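Local coordinates for sulfur oxidation protein SOXB (Thermus thermophilus, PDB 2WDD), which hydrolyses sulfur-sulfur bonds in the Sox sulfur oxidation pathway, probably releasing sulfate from a cysteine S-thiosulfonate at a site holding two manganese ions, at residues 39-44 against 102-107; 131-136 against 146-151; 150-155 against 178-183. All blocks are in the same frame, centred on the assembly; numbering follows the deposited sequence. Where two conformers were deposited one is given.

Interaction 1 of 3, residues 39-44 against 102-107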
loop_
_atom_site.group_PDB
_atom_site.type_symbol
_atom_site.label_atom_id
_atom_site.label_comp_id
_atom_site.label_asym_id
_atom_site.label_seq_id
_atom_site.Cartn_x
_atom_site.Cartn_y
_atom_site.Cartn_z
ATOM N N GLY A 39 -3.835 -8.897 0.049
ATOM C CA GLY A 39 -4.415 -10.161 0.470
ATOM C C GLY A 39 -5.274 -10.174 1.719
ATOM O O GLY A 39 -5.516 -11.240 2.297
ATOM N N GLN A 40 -5.746 -9.003 2.140
ATOM C CA GLN A 40 -6.524 -8.897 3.370
ATOM C C GLN A 40 -7.903 -9.507 3.236
ATOM O O GLN A 40 -8.838 -8.890 2.736
ATOM C CB GLN A 40 -6.544 -7.458 3.871
ATOM C CG GLN A 40 -5.142 -6.973 4.265
ATOM C CD GLN A 40 -4.561 -7.826 5.378
ATOM O OE1 GLN A 40 -5.118 -7.876 6.474
ATOM N NE2 GLN A 40 -3.483 -8.561 5.078
ATOM N N ALA A 41 -8.004 -10.756 3.672
ATOM C CA ALA A 41 -9.217 -11.532 3.481
ATOM C C ALA A 41 -10.362 -11.231 4.429
ATOM O O ALA A 41 -11.531 -11.481 4.109
ATOM C CB ALA A 41 -8.879 -13.014 3.524
ATOM N N PHE A 42 -10.031 -10.696 5.594
ATOM C CA PHE A 42 -11.026 -10.474 6.620
ATOM C C PHE A 42 -11.172 -9.039 7.048
ATOM O O PHE A 42 -10.226 -8.257 6.966
ATOM C CB PHE A 42 -10.657 -11.317 7.839
ATOM C CG PHE A 42 -10.537 -12.780 7.530
ATOM C CD1 PHE A 42 -9.293 -13.375 7.367
ATOM C CD2 PHE A 42 -11.674 -13.521 7.252
ATOM C CE1 PHE A 42 -9.195 -14.714 7.021
ATOM C CE2 PHE A 42 -11.580 -14.864 6.910
ATOM C CZ PHE A 42 -10.343 -15.455 6.794
ATOM N N PRO A 43 -12.353 -8.692 7.585
ATOM C CA PRO A 43 -12.552 -7.341 8.106
ATOM C C PRO A 43 -11.459 -7.078 9.138
ATOM O O PRO A 43 -11.091 -7.966 9.916
ATOM C CB PRO A 43 -13.900 -7.442 8.821
ATOM C CG PRO A 43 -14.636 -8.515 8.070
ATOM C CD PRO A 43 -13.576 -9.518 7.690
ATOM N N HIS A 44 -10.896 -5.880 9.111
ATOM C CA HIS A 44 -9.832 -5.526 10.036
ATOM C C HIS A 44 -9.824 -4.011 10.193
ATOM O O HIS A 44 -10.729 -3.334 9.700
ATOM C CB HIS A 44 -8.471 -6.065 9.540
ATOM C CG HIS A 44 -7.985 -5.440 8.269
ATOM N ND1 HIS A 44 -6.775 -4.782 8.182
ATOM C CD2 HIS A 44 -8.530 -5.386 7.031
ATOM C CE1 HIS A 44 -6.608 -4.331 6.951
ATOM N NE2 HIS A 44 -7.671 -4.657 6.239
ATOM N N GLY A 102 -12.964 -3.376 5.212
ATOM C CA GLY A 102 -12.514 -4.445 4.347
ATOM C C GLY A 102 -13.105 -5.813 4.587
ATOM O O GLY A 102 -14.228 -5.963 5.090
ATOM N N GLY A 103 -12.323 -6.817 4.204
ATOM C CA GLY A 103 -12.727 -8.211 4.190
ATOM C C GLY A 103 -13.150 -8.485 2.754
ATOM O O GLY A 103 -13.802 -7.650 2.114
ATOM N N MET A 104 -12.758 -9.631 2.211
ATOM C CA MET A 104 -13.122 -9.946 0.835
ATOM C C MET A 104 -14.631 -10.153 0.710
ATOM O O MET A 104 -15.226 -9.842 -0.325
ATOM C CB MET A 104 -12.369 -11.184 0.352
ATOM C CG MET A 104 -10.905 -10.902 0.056
ATOM S SD MET A 104 -9.935 -12.408 -0.047
ATOM C CE MET A 104 -8.378 -11.764 -0.616
ATOM N N GLY A 105 -15.255 -10.645 1.776
ATOM C CA GLY A 105 -16.693 -10.849 1.765
ATOM C C GLY A 105 -17.429 -9.544 1.546
ATOM O O GLY A 105 -18.203 -9.392 0.595
ATOM N N ALA A 106 -17.162 -8.577 2.417
ATOM C CA ALA A 106 -17.813 -7.274 2.320
ATOM C C ALA A 106 -17.457 -6.511 1.042
ATOM O O ALA A 106 -18.318 -5.872 0.439
ATOM C CB ALA A 106 -17.514 -6.440 3.545
ATOM N N LEU A 107 -16.194 -6.577 0.623
ATOM C CA LEU A 107 -15.787 -5.887 -0.603
ATOM C C LEU A 107 -16.549 -6.479 -1.789
ATOM O O LEU A 107 -17.011 -5.757 -2.671
ATOM C CB LEU A 107 -14.264 -5.970 -0.804
ATOM C CG LEU A 107 -13.670 -5.392 -2.098
ATOM C CD1 LEU A 107 -14.032 -3.916 -2.286
ATOM C CD2 LEU A 107 -12.159 -5.590 -2.158
HETATM O O HOH W 1 -9.818 -6.320 3.229
HETATM O O HOH W 2 -14.282 -11.507 4.448
#

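Interaction 2 of 3, residues 131-136 against 146-151. With MN (manganese (II) ion), chain G; MN (manganese (II) ion), chain H.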
loop_
_atom_site.group_PDB
_atom_site.type_symbol
_atom_site.label_atom_id
_atom_site.label_comp_id
_atom_site.label_asym_id
_atom_site.label_seq_id
_atom_site.Cartn_x
_atom_site.Cartn_y
_atom_site.Cartn_z
ATOM N N GLY A 131 -3.620 -3.711 -8.239
ATOM C CA GLY A 131 -2.419 -4.474 -7.913
ATOM C C GLY A 131 -2.061 -4.467 -6.434
ATOM O O GLY A 131 -2.721 -3.815 -5.626
ATOM N N ASP A 132 -0.998 -5.188 -6.083
ATOM C CA ASP A 132 -0.629 -5.431 -4.680
ATOM C C ASP A 132 -1.818 -6.126 -4.053
ATOM O O ASP A 132 -2.283 -5.765 -2.973
ATOM C CB ASP A 132 -0.287 -4.150 -3.922
ATOM C CG ASP A 132 1.156 -3.737 -4.114
ATOM O OD1 ASP A 132 1.886 -4.445 -4.838
ATOM O OD2 ASP A 132 1.568 -2.713 -3.542
ATOM N N THR A 133 -2.331 -7.119 -4.771
ATOM C CA THR A 133 -3.510 -7.840 -4.348
ATOM C C THR A 133 -3.185 -9.217 -3.780
ATOM O O THR A 133 -3.753 -9.631 -2.775
ATOM C CB THR A 133 -4.460 -8.023 -5.554
ATOM O OG1 THR A 133 -4.661 -6.759 -6.195
ATOM C CG2 THR A 133 -5.802 -8.620 -5.118
ATOM N N TRP A 134 -2.334 -9.945 -4.491
ATOM C CA TRP A 134 -2.096 -11.357 -4.209
ATOM C C TRP A 134 -1.291 -11.740 -2.994
ATOM O O TRP A 134 -1.270 -12.920 -2.613
ATOM C CB TRP A 134 -1.411 -12.017 -5.408
ATOM C CG TRP A 134 -2.195 -12.011 -6.689
ATOM C CD1 TRP A 134 -3.519 -11.689 -6.864
ATOM C CD2 TRP A 134 -1.716 -12.453 -7.958
ATOM N NE1 TRP A 134 -3.876 -11.867 -8.183
ATOM C CE2 TRP A 134 -2.788 -12.339 -8.875
ATOM C CE3 TRP A 134 -0.470 -12.877 -8.426
ATOM C CZ2 TRP A 134 -2.638 -12.629 -10.231
ATOM C CZ3 TRP A 134 -0.327 -13.187 -9.768
ATOM C CH2 TRP A 134 -1.411 -13.065 -10.654
ATOM N N THR A 135 -0.563 -10.772 -2.448
ATOM C CA THR A 135 0.415 -11.044 -1.412
ATOM C C THR A 135 0.140 -10.414 -0.065
ATOM O O THR A 135 -0.780 -9.599 0.090
ATOM C CB THR A 135 1.794 -10.564 -1.924
ATOM O OG1 THR A 135 1.689 -9.193 -2.350
ATOM C CG2 THR A 135 2.238 -11.405 -3.123
ATOM N N ASN A 136 0.987 -10.783 0.896
ATOM C CA ASN A 136 1.030 -10.148 2.218
ATOM C C ASN A 136 -0.132 -10.387 3.173
ATOM O O ASN A 136 -0.621 -9.461 3.820
ATOM C CB ASN A 136 1.335 -8.660 2.072
ATOM C CG ASN A 136 2.384 -8.398 1.013
ATOM O OD1 ASN A 136 2.126 -7.723 0.019
ATOM N ND2 ASN A 136 3.570 -8.963 1.206
ATOM N N GLU A 146 -2.697 -18.284 -4.438
ATOM C CA GLU A 146 -3.821 -18.905 -5.131
ATOM C C GLU A 146 -5.216 -18.536 -4.638
ATOM O O GLU A 146 -6.119 -18.290 -5.443
ATOM C CB GLU A 146 -3.659 -20.423 -5.203
ATOM C CG GLU A 146 -4.820 -21.099 -5.932
ATOM C CD GLU A 146 -4.681 -22.611 -5.998
ATOM O OE1 GLU A 146 -3.600 -23.134 -5.662
ATOM O OE2 GLU A 146 -5.662 -23.275 -6.384
ATOM N N ALA A 147 -5.405 -18.515 -3.324
ATOM C CA ALA A 147 -6.714 -18.210 -2.758
ATOM C C ALA A 147 -7.179 -16.790 -3.112
ATOM O O ALA A 147 -8.370 -16.537 -3.294
ATOM C CB ALA A 147 -6.709 -18.422 -1.252
ATOM N N VAL A 148 -6.235 -15.856 -3.189
ATOM C CA VAL A 148 -6.593 -14.491 -3.556
ATOM C C VAL A 148 -7.096 -14.429 -5.001
ATOM O O VAL A 148 -8.061 -13.719 -5.294
ATOM C CB VAL A 148 -5.422 -13.523 -3.351
ATOM C CG1 VAL A 148 -5.872 -12.082 -3.640
ATOM C CG2 VAL A 148 -4.850 -13.660 -1.952
ATOM N N VAL A 149 -6.430 -15.153 -5.900
ATOM C CA VAL A 149 -6.828 -15.183 -7.310
ATOM C C VAL A 149 -8.210 -15.813 -7.422
ATOM O O VAL A 149 -9.070 -15.329 -8.164
ATOM C CB VAL A 149 -5.809 -15.952 -8.177
ATOM C CG1 VAL A 149 -6.307 -16.035 -9.623
ATOM C CG2 VAL A 149 -4.431 -15.290 -8.113
ATOM N N ARG A 150 -8.430 -16.891 -6.682
ATOM C CA ARG A 150 -9.738 -17.535 -6.713
ATOM C C ARG A 150 -10.814 -16.571 -6.241
ATOM O O ARG A 150 -11.923 -16.563 -6.770
ATOM C CB ARG A 150 -9.752 -18.835 -5.903
ATOM C CG ARG A 150 -8.918 -19.932 -6.554
ATOM C CD ARG A 150 -9.146 -21.312 -5.947
ATOM N NE ARG A 150 -8.329 -22.325 -6.621
ATOM C CZ ARG A 150 -8.634 -22.883 -7.792
ATOM N NH1 ARG A 150 -9.759 -22.561 -8.413
ATOM N NH2 ARG A 150 -7.817 -23.773 -8.340
ATOM N N TRP A 151 -10.471 -15.716 -5.281
ATOM C CA TRP A 151 -11.422 -14.713 -4.833
ATOM C C TRP A 151 -11.685 -13.680 -5.937
ATOM O O TRP A 151 -12.837 -13.317 -6.199
ATOM C CB TRP A 151 -10.967 -14.027 -3.544
ATOM C CG TRP A 151 -11.734 -12.776 -3.339
ATOM C CD1 TRP A 151 -13.057 -12.677 -2.999
ATOM C CD2 TRP A 151 -11.296 -11.446 -3.630
ATOM N NE1 TRP A 151 -13.447 -11.365 -3.006
ATOM C CE2 TRP A 151 -12.392 -10.588 -3.414
ATOM C CE3 TRP A 151 -10.082 -10.893 -4.053
ATOM C CZ2 TRP A 151 -12.304 -9.203 -3.576
ATOM C CZ3 TRP A 151 -9.997 -9.521 -4.218
ATOM C CH2 TRP A 151 -11.105 -8.694 -3.990
HETATM MN MN MN G . 0.718 -1.564 -1.866
HETATM MN MN MN H . 2.934 -1.174 -4.450
HETATM O O HOH W 3 2.246 -0.368 -2.620
#

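Interaction 3 of 3, residues 150-155 against 178-183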
loop_
_atom_site.group_PDB
_atom_site.type_symbol
_atom_site.label_atom_id
_atom_site.label_comp_id
_atom_site.label_asym_id
_atom_site.label_seq_id
_atom_site.Cartn_x
_atom_site.Cartn_y
_atom_site.Cartn_z
ATOM N N ARG A 150 -8.430 -16.891 -6.682
ATOM C CA ARG A 150 -9.738 -17.535 -6.713
ATOM C C ARG A 150 -10.814 -16.571 -6.241
ATOM O O ARG A 150 -11.923 -16.563 -6.770
ATOM C CB ARG A 150 -9.752 -18.835 -5.903
ATOM C CG ARG A 150 -8.918 -19.932 -6.554
ATOM C CD ARG A 150 -9.146 -21.312 -5.947
ATOM N NE ARG A 150 -8.329 -22.325 -6.621
ATOM C CZ ARG A 150 -8.634 -22.883 -7.792
ATOM N NH1 ARG A 150 -9.759 -22.561 -8.413
ATOM N NH2 ARG A 150 -7.817 -23.773 -8.340
ATOM N N TRP A 151 -10.471 -15.716 -5.281
ATOM C CA TRP A 151 -11.422 -14.713 -4.833
ATOM C C TRP A 151 -11.685 -13.680 -5.937
ATOM O O TRP A 151 -12.837 -13.317 -6.199
ATOM C CB TRP A 151 -10.967 -14.027 -3.544
ATOM C CG TRP A 151 -11.734 -12.776 -3.339
ATOM C CD1 TRP A 151 -13.057 -12.677 -2.999
ATOM C CD2 TRP A 151 -11.296 -11.446 -3.630
ATOM N NE1 TRP A 151 -13.447 -11.365 -3.006
ATOM C CE2 TRP A 151 -12.392 -10.588 -3.414
ATOM C CE3 TRP A 151 -10.082 -10.893 -4.053
ATOM C CZ2 TRP A 151 -12.304 -9.203 -3.576
ATOM C CZ3 TRP A 151 -9.997 -9.521 -4.218
ATOM C CH2 TRP A 151 -11.105 -8.694 -3.990
ATOM N N GLN A 152 -10.631 -13.222 -6.613
ATOM C CA GLN A 152 -10.828 -12.259 -7.696
ATOM C C GLN A 152 -11.809 -12.842 -8.713
ATOM O O GLN A 152 -12.661 -12.134 -9.259
ATOM C CB GLN A 152 -9.509 -11.944 -8.401
ATOM C CG GLN A 152 -8.565 -11.009 -7.653
ATOM C CD GLN A 152 -7.239 -10.881 -8.381
ATOM O OE1 GLN A 152 -6.599 -11.883 -8.691
ATOM N NE2 GLN A 152 -6.850 -9.656 -8.711
ATOM N N ASN A 153 -11.695 -14.147 -8.942
ATOM C CA ASN A 153 -12.564 -14.828 -9.895
ATOM C C ASN A 153 -14.017 -14.888 -9.419
ATOM O O ASN A 153 -14.942 -14.819 -10.233
ATOM C CB ASN A 153 -12.032 -16.232 -10.182
ATOM C CG ASN A 153 -10.807 -16.215 -11.072
ATOM O OD1 ASN A 153 -10.454 -15.181 -11.641
ATOM N ND2 ASN A 153 -10.144 -17.362 -11.192
ATOM N N LEU A 154 -14.225 -15.019 -8.110
ATOM C CA LEU A 154 -15.577 -15.035 -7.569
ATOM C C LEU A 154 -16.223 -13.656 -7.743
ATOM O O LEU A 154 -17.387 -13.548 -8.128
ATOM C CB LEU A 154 -15.576 -15.425 -6.091
ATOM C CG LEU A 154 -15.266 -16.883 -5.768
ATOM C CD1 LEU A 154 -15.098 -17.075 -4.265
ATOM C CD2 LEU A 154 -16.380 -17.778 -6.311
ATOM N N VAL A 155 -15.473 -12.592 -7.459
ATOM C CA VAL A 155 -16.039 -11.259 -7.633
ATOM C C VAL A 155 -16.187 -10.903 -9.113
ATOM O O VAL A 155 -17.201 -10.334 -9.521
ATOM C CB VAL A 155 -15.273 -10.178 -6.840
ATOM C CG1 VAL A 155 -13.779 -10.366 -6.972
ATOM C CG2 VAL A 155 -15.687 -8.783 -7.305
ATOM N N GLY A 178 -2.713 -17.879 -15.236
ATOM C CA GLY A 178 -3.486 -18.879 -15.951
ATOM C C GLY A 178 -4.832 -19.053 -15.275
ATOM O O GLY A 178 -5.854 -19.280 -15.931
ATOM N N LEU A 179 -4.837 -18.953 -13.949
ATOM C CA LEU A 179 -6.054 -19.102 -13.169
ATOM C C LEU A 179 -6.923 -17.837 -13.197
ATOM O O LEU A 179 -8.140 -17.920 -13.238
ATOM C CB LEU A 179 -5.718 -19.491 -11.723
ATOM C CG LEU A 179 -6.877 -19.625 -10.728
ATOM C CD1 LEU A 179 -7.788 -20.804 -11.118
ATOM C CD2 LEU A 179 -6.329 -19.812 -9.314
ATOM N N PHE A 180 -6.279 -16.675 -13.139
ATOM C CA PHE A 180 -6.958 -15.376 -13.173
ATOM C C PHE A 180 -7.842 -15.230 -14.420
ATOM O O PHE A 180 -7.352 -15.294 -15.541
ATOM C CB PHE A 180 -5.881 -14.283 -13.136
ATOM C CG PHE A 180 -6.421 -12.875 -13.088
ATOM C CD1 PHE A 180 -7.300 -12.486 -12.096
ATOM C CD2 PHE A 180 -6.020 -11.937 -14.035
ATOM C CE1 PHE A 180 -7.774 -11.179 -12.045
ATOM C CE2 PHE A 180 -6.492 -10.637 -13.994
ATOM C CZ PHE A 180 -7.362 -10.256 -12.998
ATOM N N ARG A 181 -9.144 -15.021 -14.220
ATOM C CA ARG A 181 -10.074 -14.913 -15.346
ATOM C C ARG A 181 -10.153 -13.516 -15.951
ATOM O O ARG A 181 -10.667 -13.332 -17.051
ATOM C CB ARG A 181 -11.455 -15.442 -14.969
ATOM C CG ARG A 181 -11.470 -16.950 -14.723
ATOM C CD ARG A 181 -12.773 -17.407 -14.086
ATOM N NE ARG A 181 -13.936 -16.965 -14.850
ATOM C CZ ARG A 181 -14.419 -17.606 -15.908
ATOM N NH1 ARG A 181 -13.842 -18.724 -16.326
ATOM N NH2 ARG A 181 -15.480 -17.129 -16.547
ATOM N N GLY A 182 -9.620 -12.529 -15.243
ATOM C CA GLY A 182 -9.588 -11.182 -15.767
ATOM C C GLY A 182 -8.445 -11.097 -16.757
ATOM O O GLY A 182 -7.774 -12.105 -17.037
ATOM N N GLU A 183 -8.222 -9.904 -17.297
ATOM C CA GLU A 183 -7.140 -9.673 -18.238
ATOM C C GLU A 183 -6.059 -8.794 -17.617
ATOM O O GLU A 183 -6.293 -7.625 -17.319
ATOM C CB GLU A 183 -7.639 -9.046 -19.545
ATOM C CG GLU A 183 -6.486 -8.785 -20.494
ATOM C CD GLU A 183 -6.909 -8.240 -21.833
ATOM O OE1 GLU A 183 -6.070 -8.266 -22.749
ATOM O OE2 GLU A 183 -8.055 -7.770 -21.963
HETATM O O HOH W 4 -14.548 -14.548 -13.005
#

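Interaction 1 of 3, residues 39-44 against 102-107
Ala41 O accepts a hydrogen bond from Met104 N, 2.9 Å away and nearly straight at 165°, so that a loop rich in main-chain contacts is fastened to the N-terminus of helix 104-120. The loop 39-44 follows strand 29-34 of the metallophosphoesterase-like part of the protein, and Gly103 occupies the N-cap of the helix. The donor sits well above the carbonyl plane of Ala41. The same oxygen also receives a hydrogen bond from water 2, which in turn accepts from Gly105 N; one carbonyl thus serves two N-H groups of the first helical turn, one directly and one through water. Water 1 makes a second bridge, donating to Gln40 O and accepting from Gly103 N at 2.7 Å.

Between these polar links the backbones lie very close, with Phe42 C 3.4 Å from Gly103 CA. Any CB on Gly103 would fall 2.7 Å from Pro43 CD, a clash, and the backbone angles of Gly103 already favour glycine. Met104 supplies the side-chain packing. With CG anti to its carbonyl carbon (chi1 -74°) and the chain extended beyond, it runs over Ala41, bringing SD 3.8 Å from Ala41 CB, while CE lies 4.1 Å from Gly39 O.

In the next shell, Gly39 O is hydrogen-bonded to Ser137 OG, and Phe42 packs on Leu349 and meets Phe361 edge-to-face. His44 is fixed at both ring nitrogens, ND1 by Thr408 OG1 and NE2 by Ala308 O. Gln40 NE2 bonds to the backbone O of His38, itself a manganese ligand, and Gln40 OE1 lies 3.8 Å above the plane of the His44 imidazole, over its centre.

Interaction 2 of 3, residues 131-136 against 146-151
The indole of Trp134 carries Val149 CG2 on one face, 3.6 Å from the centroid of the five-membered ring and 21° off its normal, which meets the geometry of a CH-pi contact. Val148 CG1 approaches the same indole obliquely, 4.0 Å from Trp134 CD1. A second indole, that of Trp151, is met at its edge, near the ring plane, by Thr133 CG2. Trp134 also touches Leu176 and Leu177 of helix 170-179, and its NE1 is hydrogen-bonded to Gln152 OE1.

Thr133 separates its two branches by chemistry. OG1 stands beside the backbone N (chi1 -50°) and bonds to Asp129 OD2, whereas the methyl, anti to that nitrogen, lies 3.8 Å from Val148 CG1. The other methyl of this valine, CG2, packs 3.7 Å from Trp134 O, a carbonyl hydrogen-bonded to Ser140 OG. Within helix 146-155, Arg150 and Glu146 form a salt bridge, NE and NH2 of the arginine both gripping Glu146 OE2 side-on, with NE 2.8 Å from that oxygen.

Asp132, next to Thr133, is a metal ligand: its OD2 bridges both manganese ions, at 2.2 Å from each, and water 3 is a second shared ligand; Asp36, His38, His163, His263, His286 and His288 belong to the same dinuclear site. Asp132 OD1 is held by Trp164 N, which helps fix the turn of the carboxylate. The chemistry therefore divides along the loop: methyl and indole groups secure residues 133-134 against the helix, and the adjacent carboxylate is presented to the metals, consistent with apolar packing positioning a metal-binding loop.

Interaction 3 of 3, residues 150-155 against 178-183
Asn153 joins the neighbouring helices of two successive beta-alpha-beta crossovers, reaching from helix 146-155 to the end of helix 170-179, where the chain turns toward strand 183-184. Its CB lies beside Arg181 CD. CG, anti to the carbonyl carbon (chi1 -74°), packs 3.8 Å from Arg181 CG. At the tip the amide splits: OD1 accepts from Arg181 N at 2.9 Å with an angle of 164° at the hydrogen, and ND2 donates to Leu179 O, also at 2.9 Å. Leu179 O lies near the amide plane of Asn153, although ND2 stands above the carbonyl plane of the leucine. The two bonds straddle Phe180, the first residue to leave helical geometry. An alanine here would probably leave Leu179 O and Arg181 N without these mates, making the helix exit freer to shift.

On one flank, both methyls of Leu179 lie over one face of the Arg150 guanidinium, CD1 being 3.8 Å from NH1. On the other, the Gln152 amide crosses the Phe180 ring obliquely, their planes 26° apart, with OE1 3.5 Å from CD1. The NE2 end of that glutamine amide is held by Asp129 OD2. Gly182 N sits 3.6 Å from the plane of the Phe180 ring over its centre, so the loop passes back over the aromatic group.

Arg181 bends at chi3, and its guanidinium plane stands perpendicular to the Asn153 amide. Water 4 lies in that guanidinium plane, accepting from Arg181 NE at 3.1 Å and donating to Asn153 O.

Interactions 2 and 3 share helix 146-155, whose Val148 and Val149 pack on the metal-binding loop and whose Arg150, Gln152 and Asn153 meet the end of helix 170-179. The Trp134-Gln152 pair couples the two. Interaction 1 joins the set through Met104, whose CE packs on Val148 and whose CB packs on Trp151. Interactions 1 and 2 are buried, whereas interaction 3 is partly exposed, with arginines at its margin. The chemistry differs accordingly: main-chain and water bridges at a helix start in interaction 1, apolar side-chain packing beside the manganese ions in interaction 2, and amide-to-backbone bonds near the surface in interaction 3.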